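Local structure of exotoxin type A (Streptococcus pyogenes phage T12, 1FNU) at residues F23-D28 and E144-V149; G101-H106 and K202-L207. The protein probably acts as a secreted superantigen toxin of the staphylococcal/streptococcal family, whose members generally crosslink MHC class II molecules and T-cell receptors. All coordinates share one frame; numbering follows the deposited sequence.

Interaction 1 (F23-D28 and E144-V149); sequences FLYEGD and ELDYKV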
ATOM      1  N   PHE A  23     -15.998  -0.877  15.407  1.00 17.87           N
ATOM      2  CA  PHE A  23     -15.039   0.118  15.889  1.00 18.00           C
ATOM      3  C   PHE A  23     -15.221   1.530  15.261  1.00 18.17           C
ATOM      4  O   PHE A  23     -14.809   2.498  15.879  1.00 18.36           O
ATOM      5  CB  PHE A  23     -13.590  -0.422  15.695  1.00 17.87           C
ATOM      6  CG  PHE A  23     -13.216  -1.529  16.653  1.00 17.73           C
ATOM      7  CD1 PHE A  23     -12.902  -1.214  17.983  1.00 17.65           C
ATOM      8  CD2 PHE A  23     -13.118  -2.881  16.202  1.00 17.62           C
ATOM      9  CE1 PHE A  23     -12.473  -2.213  18.886  1.00 17.48           C
ATOM     10  CE2 PHE A  23     -12.714  -3.898  17.056  1.00 17.40           C
ATOM     11  CZ  PHE A  23     -12.378  -3.575  18.428  1.00 17.55           C
ATOM     12  N   LEU A  24     -15.862   1.611  14.099  1.00 18.11           N
ATOM     13  CA  LEU A  24     -16.116   2.873  13.404  1.00 18.41           C
ATOM     14  C   LEU A  24     -17.203   3.670  14.181  1.00 18.63           C
ATOM     15  O   LEU A  24     -17.110   4.871  14.371  1.00 18.61           O
ATOM     16  CB  LEU A  24     -16.662   2.622  11.987  1.00 18.23           C
ATOM     17  CG  LEU A  24     -15.846   1.934  10.868  1.00 18.49           C
ATOM     18  CD1 LEU A  24     -16.701   1.750   9.583  1.00 18.18           C
ATOM     19  CD2 LEU A  24     -14.515   2.742  10.649  1.00 18.29           C
ATOM     20  N   TYR A  25     -18.211   2.976  14.686  1.00 18.88           N
ATOM     21  CA  TYR A  25     -19.304   3.648  15.368  1.00 19.18           C
ATOM     22  C   TYR A  25     -19.280   3.695  16.897  1.00 19.47           C
ATOM     23  O   TYR A  25     -20.013   4.513  17.542  1.00 19.46           O
ATOM     24  CB  TYR A  25     -20.620   3.097  14.853  1.00 19.08           C
ATOM     25  CG  TYR A  25     -20.813   3.394  13.353  1.00 19.06           C
ATOM     26  CD1 TYR A  25     -21.180   4.676  12.920  1.00 18.90           C
ATOM     27  CD2 TYR A  25     -20.644   2.402  12.398  1.00 18.98           C
ATOM     28  CE1 TYR A  25     -21.400   4.989  11.559  1.00 19.03           C
ATOM     29  CE2 TYR A  25     -20.848   2.658  11.041  1.00 19.15           C
ATOM     30  CZ  TYR A  25     -21.232   3.953  10.613  1.00 19.11           C
ATOM     31  OH  TYR A  25     -21.415   4.191   9.280  1.00 19.24           O
ATOM     32  N   GLU A  26     -18.472   2.826  17.471  1.00 19.65           N
ATOM     33  CA  GLU A  26     -18.272   2.834  18.908  1.00 19.99           C
ATOM     34  C   GLU A  26     -17.201   3.915  19.175  1.00 20.00           C
ATOM     35  O   GLU A  26     -17.254   4.580  20.198  1.00 20.34           O
ATOM     36  CB  GLU A  26     -17.738   1.511  19.371  1.00 20.18           C
ATOM     37  CG  GLU A  26     -17.260   1.488  20.855  1.00 20.71           C
ATOM     38  CD  GLU A  26     -18.371   1.779  21.830  1.00 21.00           C
ATOM     39  OE1 GLU A  26     -19.540   1.506  21.484  1.00 21.31           O
ATOM     40  OE2 GLU A  26     -18.083   2.270  22.954  1.00 21.32           O
ATOM     41  N   GLY A  27     -16.240   4.094  18.275  1.00 20.00           N
ATOM     42  CA  GLY A  27     -15.180   5.104  18.470  1.00 19.94           C
ATOM     43  C   GLY A  27     -15.711   6.536  18.319  1.00 19.99           C
ATOM     44  O   GLY A  27     -16.892   6.702  17.975  1.00 19.98           O
ATOM     45  N   ASP A  28     -14.902   7.540  18.677  1.00 19.87           N
ATOM     46  CA  ASP A  28     -15.291   8.922  18.543  1.00 19.94           C
ATOM     47  C   ASP A  28     -15.195   9.345  17.083  1.00 19.99           C
ATOM     48  O   ASP A  28     -14.451   8.753  16.289  1.00 19.64           O
ATOM     49  CB  ASP A  28     -14.378   9.841  19.347  1.00 20.10           C
ATOM     50  CG  ASP A  28     -14.565   9.651  20.792  1.00 20.39           C
ATOM     51  OD1 ASP A  28     -15.705   9.308  21.124  1.00 20.67           O
ATOM     52  OD2 ASP A  28     -13.630   9.794  21.576  1.00 20.46           O
ATOM     53  N   GLU A 144     -23.250  13.001   9.875  1.00 20.55           N
ATOM     54  CA  GLU A 144     -23.182  13.322  11.278  1.00 20.41           C
ATOM     55  C   GLU A 144     -24.362  12.724  12.104  1.00 20.06           C
ATOM     56  O   GLU A 144     -24.205  12.187  13.227  1.00 19.77           O
ATOM     57  CB  GLU A 144     -23.103  14.850  11.453  1.00 20.70           C
ATOM     58  CG  GLU A 144     -23.469  15.325  12.820  1.00 21.27           C
ATOM     59  CD  GLU A 144     -23.290  16.858  13.004  1.00 21.67           C
ATOM     60  OE1 GLU A 144     -22.664  17.507  12.134  1.00 21.83           O
ATOM     61  OE2 GLU A 144     -23.756  17.407  14.042  1.00 21.79           O
ATOM     62  N   LEU A 145     -25.529  12.763  11.514  1.00 19.74           N
ATOM     63  CA  LEU A 145     -26.719  12.289  12.246  1.00 19.64           C
ATOM     64  C   LEU A 145     -26.737  10.775  12.396  1.00 19.58           C
ATOM     65  O   LEU A 145     -27.121  10.272  13.458  1.00 19.90           O
ATOM     66  CB  LEU A 145     -27.935  12.778  11.525  1.00 19.30           C
ATOM     67  CG  LEU A 145     -27.991  14.317  11.524  1.00 19.22           C
ATOM     68  CD1 LEU A 145     -29.170  14.658  10.710  1.00 19.18           C
ATOM     69  CD2 LEU A 145     -28.183  14.917  12.822  1.00 19.30           C
ATOM     70  N   ASP A 146     -26.291  10.086  11.354  1.00 19.63           N
ATOM     71  CA  ASP A 146     -26.165   8.587  11.314  1.00 19.56           C
ATOM     72  C   ASP A 146     -25.110   8.213  12.367  1.00 19.42           C
ATOM     73  O   ASP A 146     -25.333   7.348  13.207  1.00 19.48           O
ATOM     74  CB  ASP A 146     -25.761   8.207   9.908  1.00 19.73           C
ATOM     75  CG  ASP A 146     -25.728   6.721   9.668  1.00 19.73           C
ATOM     76  OD1 ASP A 146     -26.501   5.976  10.322  1.00 20.12           O
ATOM     77  OD2 ASP A 146     -24.953   6.294   8.777  1.00 19.88           O
ATOM     78  N   TYR A 147     -23.985   8.923  12.399  1.00 19.15           N
ATOM     79  CA  TYR A 147     -23.003   8.579  13.403  1.00 18.91           C
ATOM     80  C   TYR A 147     -23.675   8.619  14.744  1.00 19.00           C
ATOM     81  O   TYR A 147     -23.643   7.658  15.460  1.00 18.96           O
ATOM     82  CB  TYR A 147     -21.819   9.520  13.446  1.00 18.27           C
ATOM     83  CG  TYR A 147     -20.995   9.171  14.646  1.00 17.92           C
ATOM     84  CD1 TYR A 147     -20.171   8.027  14.662  1.00 17.68           C
ATOM     85  CD2 TYR A 147     -21.086   9.926  15.809  1.00 17.67           C
ATOM     86  CE1 TYR A 147     -19.474   7.637  15.837  1.00 17.66           C
ATOM     87  CE2 TYR A 147     -20.371   9.544  17.005  1.00 17.80           C
ATOM     88  CZ  TYR A 147     -19.579   8.403  17.018  1.00 17.65           C
ATOM     89  OH  TYR A 147     -18.922   8.081  18.270  1.00 17.97           O
ATOM     90  N   LYS A 148     -24.251   9.766  15.123  1.00 19.13           N
ATOM     91  CA  LYS A 148     -24.955   9.809  16.409  1.00 19.61           C
ATOM     92  C   LYS A 148     -26.074   8.746  16.576  1.00 19.72           C
ATOM     93  O   LYS A 148     -26.237   8.169  17.635  1.00 19.87           O
ATOM     94  CB  LYS A 148     -25.510  11.216  16.616  1.00 19.56           C
ATOM     95  CG  LYS A 148     -24.333  12.171  16.820  1.00 19.93           C
ATOM     96  CD  LYS A 148     -24.742  13.662  16.624  1.00 20.11           C
ATOM     97  CE  LYS A 148     -23.814  14.666  17.327  1.00 20.28           C
ATOM     98  NZ  LYS A 148     -24.034  16.111  16.888  1.00 20.59           N
ATOM     99  N   VAL A 149     -26.829   8.439  15.537  1.00 20.02           N
ATOM    100  CA  VAL A 149     -27.853   7.422  15.758  1.00 20.12           C
ATOM    101  C   VAL A 149     -27.131   6.110  16.112  1.00 20.27           C
ATOM    102  O   VAL A 149     -27.480   5.426  17.080  1.00 20.17           O
ATOM    103  CB  VAL A 149     -28.678   7.211  14.494  1.00 20.22           C
ATOM    104  CG1 VAL A 149     -29.542   5.908  14.602  1.00 20.14           C
ATOM    105  CG2 VAL A 149     -29.563   8.436  14.264  1.00 19.98           C
TER
HETATM  106  O   HOH W   1     -19.037   9.372  20.348  1.00 29.57           O
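Tyr147 reaches from helix 142-157 to the C-terminal end of helix 19-26, where its side chain and that of Tyr25 run past each other in opposite senses. They meet at CD1 of Tyr147 and CD1 of Tyr25, 3.9 Å apart, without stacking. Tyr147 carries CG anti to its backbone N (chi1 172°), which sends the ring off its own helix and brings CE1 within 3.6 Å of Tyr25 O. That carbonyl oxygen is buried here with no hydrogen-bonding partner in the model. The phenol tip donates to Gly27 O, which lies at the ring's edge; the modelled OH to O distance of 2.5 Å is very short, so its exact length is doubtful. Gly27 is where the chain leaves helical geometry, although its N still bonds to Phe23 O at 3.2 Å. This is interdomain packing of the superantigen fold: the short N-terminal helix 19-26 abuts helix 142-157, the long helix of the beta-grasp domain. Tyr25 instead keeps CG beside its backbone N (chi1 -63°), aiming its hydroxyl toward Asp146, whose OD2 remains 4.1 Å from Tyr25 OH. The two are linked indirectly, since both hydrogen-bond to the Tyr201 hydroxyl, and Asp146 OD2 also forms a salt bridge with Arg150. Tyr79 of strand 75-80 and Pro29 also pack against the Tyr147 side chain.

Interaction 2 (G101-H106 and K202-L207); sequences GGVTNH and KDNETL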
ATOM      1  N   GLY A 101     -17.020  12.682   2.561  1.00 18.54           N
ATOM      2  CA  GLY A 101     -17.903  13.802   2.831  1.00 19.01           C
ATOM      3  C   GLY A 101     -17.670  14.490   4.157  1.00 19.34           C
ATOM      4  O   GLY A 101     -16.525  14.819   4.515  1.00 19.27           O
ATOM      5  N   GLY A 102     -18.770  14.700   4.894  1.00 19.76           N
ATOM      6  CA  GLY A 102     -18.758  15.329   6.213  1.00 20.32           C
ATOM      7  C   GLY A 102     -18.427  16.823   6.287  1.00 20.84           C
ATOM      8  O   GLY A 102     -18.008  17.313   7.307  1.00 20.63           O
ATOM      9  N   VAL A 103     -18.603  17.534   5.189  1.00 21.39           N
ATOM     10  CA  VAL A 103     -18.224  18.940   5.124  1.00 22.13           C
ATOM     11  C   VAL A 103     -19.394  19.928   5.021  1.00 22.73           C
ATOM     12  O   VAL A 103     -20.234  19.765   4.142  1.00 22.68           O
ATOM     13  CB  VAL A 103     -17.368  19.143   3.856  1.00 22.12           C
ATOM     14  CG1 VAL A 103     -17.169  20.689   3.580  1.00 22.19           C
ATOM     15  CG2 VAL A 103     -16.026  18.410   4.018  1.00 21.93           C
ATOM     16  N   THR A 104     -19.392  20.983   5.834  1.00 23.58           N
ATOM     17  CA  THR A 104     -20.456  21.965   5.751  1.00 24.55           C
ATOM     18  C   THR A 104     -19.876  23.344   5.938  1.00 25.42           C
ATOM     19  O   THR A 104     -18.945  23.515   6.696  1.00 25.33           O
ATOM     20  CB  THR A 104     -21.527  21.720   6.810  1.00 24.43           C
ATOM     21  OG1 THR A 104     -20.929  21.800   8.097  1.00 24.31           O
ATOM     22  CG2 THR A 104     -22.125  20.369   6.622  1.00 24.52           C
ATOM     23  N   ASN A 105     -20.391  24.352   5.221  1.00 26.43           N
ATOM     24  CA  ASN A 105     -19.779  25.671   5.400  1.00 27.59           C
ATOM     25  C   ASN A 105     -19.851  26.096   6.848  1.00 28.20           C
ATOM     26  O   ASN A 105     -20.805  25.807   7.520  1.00 28.40           O
ATOM     27  CB  ASN A 105     -20.454  26.758   4.529  1.00 27.71           C
ATOM     28  CG  ASN A 105     -20.374  26.475   3.063  1.00 27.77           C
ATOM     29  OD1 ASN A 105     -19.297  26.391   2.485  1.00 28.11           O
ATOM     30  ND2 ASN A 105     -21.514  26.328   2.442  1.00 27.84           N
ATOM     31  N   HIS A 106     -18.842  26.774   7.362  1.00 29.12           N
ATOM     32  CA  HIS A 106     -18.929  27.247   8.740  1.00 29.98           C
ATOM     33  C   HIS A 106     -19.872  28.469   8.905  1.00 30.69           C
ATOM     34  O   HIS A 106     -20.773  28.448   9.745  1.00 30.70           O
ATOM     35  CB  HIS A 106     -17.544  27.613   9.297  1.00 29.99           C
ATOM     36  CG  HIS A 106     -17.559  27.934  10.758  1.00 30.13           C
ATOM     37  ND1 HIS A 106     -17.777  29.207  11.253  1.00 30.24           N
ATOM     38  CD2 HIS A 106     -17.486  27.126  11.845  1.00 30.16           C
ATOM     39  CE1 HIS A 106     -17.835  29.165  12.575  1.00 30.16           C
ATOM     40  NE2 HIS A 106     -17.662  27.912  12.960  1.00 30.16           N
ATOM     41  N   LYS A 202     -19.789   9.671   0.803  1.00 21.46           N
ATOM     42  CA  LYS A 202     -19.043  10.415  -0.184  1.00 22.13           C
ATOM     43  C   LYS A 202     -19.809  11.580  -0.840  1.00 22.66           C
ATOM     44  O   LYS A 202     -19.185  12.601  -1.184  1.00 22.71           O
ATOM     45  CB  LYS A 202     -18.550   9.455  -1.294  1.00 22.13           C
ATOM     46  CG  LYS A 202     -17.313   9.916  -2.051  1.00 22.31           C
ATOM     47  CD  LYS A 202     -16.821   8.830  -3.049  1.00 22.35           C
ATOM     48  CE  LYS A 202     -17.010   9.246  -4.545  1.00 22.52           C
ATOM     49  NZ  LYS A 202     -16.012  10.169  -5.101  1.00 21.99           N
ATOM     50  N   ASP A 203     -21.126  11.455  -1.001  1.00 23.18           N
ATOM     51  CA  ASP A 203     -21.833  12.510  -1.735  1.00 23.85           C
ATOM     52  C   ASP A 203     -22.093  13.703  -0.844  1.00 24.22           C
ATOM     53  O   ASP A 203     -22.702  14.638  -1.275  1.00 24.17           O
ATOM     54  CB  ASP A 203     -23.137  12.022  -2.390  1.00 24.15           C
ATOM     55  CG  ASP A 203     -24.212  11.570  -1.378  1.00 24.46           C
ATOM     56  OD1 ASP A 203     -24.187  11.937  -0.159  1.00 24.67           O
ATOM     57  OD2 ASP A 203     -25.140  10.831  -1.843  1.00 24.93           O
ATOM     58  N   ASN A 204     -21.607  13.624   0.395  1.00 24.49           N
ATOM     59  CA  ASN A 204     -21.698  14.720   1.355  1.00 24.96           C
ATOM     60  C   ASN A 204     -23.104  15.209   1.570  1.00 25.38           C
ATOM     61  O   ASN A 204     -23.295  16.370   1.878  1.00 25.40           O
ATOM     62  CB  ASN A 204     -20.830  15.852   0.834  1.00 24.72           C
ATOM     63  CG  ASN A 204     -20.386  16.805   1.897  1.00 24.56           C
ATOM     64  OD1 ASN A 204     -19.930  16.429   2.989  1.00 24.32           O
ATOM     65  ND2 ASN A 204     -20.446  18.090   1.545  1.00 24.65           N
ATOM     66  N   GLU A 205     -24.085  14.321   1.412  1.00 26.00           N
ATOM     67  CA  GLU A 205     -25.499  14.673   1.591  1.00 26.61           C
ATOM     68  C   GLU A 205     -25.743  15.487   2.883  1.00 26.63           C
ATOM     69  O   GLU A 205     -25.335  15.116   3.979  1.00 26.50           O
ATOM     70  CB  GLU A 205     -26.349  13.390   1.543  1.00 27.25           C
ATOM     71  CG  GLU A 205     -27.818  13.561   1.745  1.00 28.43           C
ATOM     72  CD  GLU A 205     -28.549  14.339   0.620  1.00 28.95           C
ATOM     73  OE1 GLU A 205     -28.170  15.537   0.333  1.00 29.54           O
ATOM     74  OE2 GLU A 205     -29.527  13.747   0.035  1.00 29.52           O
ATOM     75  N   THR A 206     -26.445  16.618   2.709  1.00 26.78           N
ATOM     76  CA  THR A 206     -26.694  17.557   3.783  1.00 26.76           C
ATOM     77  C   THR A 206     -28.186  17.954   3.862  1.00 26.89           C
ATOM     78  O   THR A 206     -28.857  18.110   2.858  1.00 26.60           O
ATOM     79  CB  THR A 206     -25.786  18.849   3.522  1.00 26.91           C
ATOM     80  OG1 THR A 206     -24.381  18.469   3.477  1.00 26.87           O
ATOM     81  CG2 THR A 206     -25.934  19.894   4.629  1.00 26.77           C
ATOM     82  N   LEU A 207     -28.715  18.116   5.054  1.00 27.08           N
ATOM     83  CA  LEU A 207     -30.100  18.522   5.083  1.00 27.46           C
ATOM     84  C   LEU A 207     -30.403  19.427   6.190  1.00 27.65           C
ATOM     85  O   LEU A 207     -29.622  19.605   7.085  1.00 27.57           O
ATOM     86  CB  LEU A 207     -31.020  17.343   5.080  1.00 27.48           C
ATOM     87  CG  LEU A 207     -30.365  16.282   5.929  1.00 27.45           C
ATOM     88  CD1 LEU A 207     -30.583  16.675   7.301  1.00 27.45           C
ATOM     89  CD2 LEU A 207     -30.955  14.967   5.635  1.00 27.50           C
TER
HETATM   90  O   HOH W   2     -22.663  20.636   2.995  1.00 28.13           O
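Gly101 and Asn204 bring their backbones to 4.2 Å between CA atoms, and from there the two segments diverge, their touching parts running only 28° apart in direction. By Thr104 and Thr206 the CA atoms are 7.9 Å from each other, too far for the main chains to pair directly. At the close end neither chain is regular strand: Gly101 and Gly102 both have positive phi, and Gly101 presents no side chain to Asn204, while Asn204 itself takes a left-handed conformation. Between the separating chains the Asn204 side chain supplies what the backbone cannot. With CG anti to the backbone N (chi1 -158°), its amide faces the peptide groups of Val103 and bonds both ways. Val103 N donates to Asn204 OD1 at 2.8 Å, almost straight at 172° and on an in-plane lone pair of the amide oxygen. Asn204 ND2 returns a bond to Val103 O at 3.1 Å, more bent, with the acceptor tilted a little from the amide plane. This two-bond pairing of a side-chain amide with one residue's backbone N-H and C=O joins the two domains of the toxin: Val103 belongs to strand 96-105 of the OB-fold, whereas residues 202-207 lead into strand 206-208 of the beta-grasp portion. Met67 and Phe71 of helix 65-72 pack against the Asn204 side chain. Farther along, a water donates to both Val103 O and Thr206 OG1, each 2.8 Å from the water oxygen, bridging the widening gap. Thr206 OG1 in turn donates to Asn204 O at 2.9 Å, tying the strand start back to the turn. Within the same turn, Asp203 OD1 accepts from Glu205 N, an Asx turn.

In the fold
Both interactions bring the OB-fold portion of the chain against the beta-grasp portion, but through different elements. Interaction 1 joins a helix to the end of another and the residues just after it, and is partly buried, with exposed Asp28 at its margin; interaction 2 joins the end of an OB-fold strand to the turn leading into strand 206-208 and has no exposed residue among those that touch. Their chemistry differs accordingly: aromatic packing with a single phenol-to-carbonyl bond in one, a paired amide-to-peptide grip and a bridging water in the other. Their centres lie about 16 Å apart, yet they meet where Leu145 CD1 approaches Leu207 CD1 at 4.2 Å. Strand 206-208 also pairs with strand 139-141, which runs directly into helix 142-157.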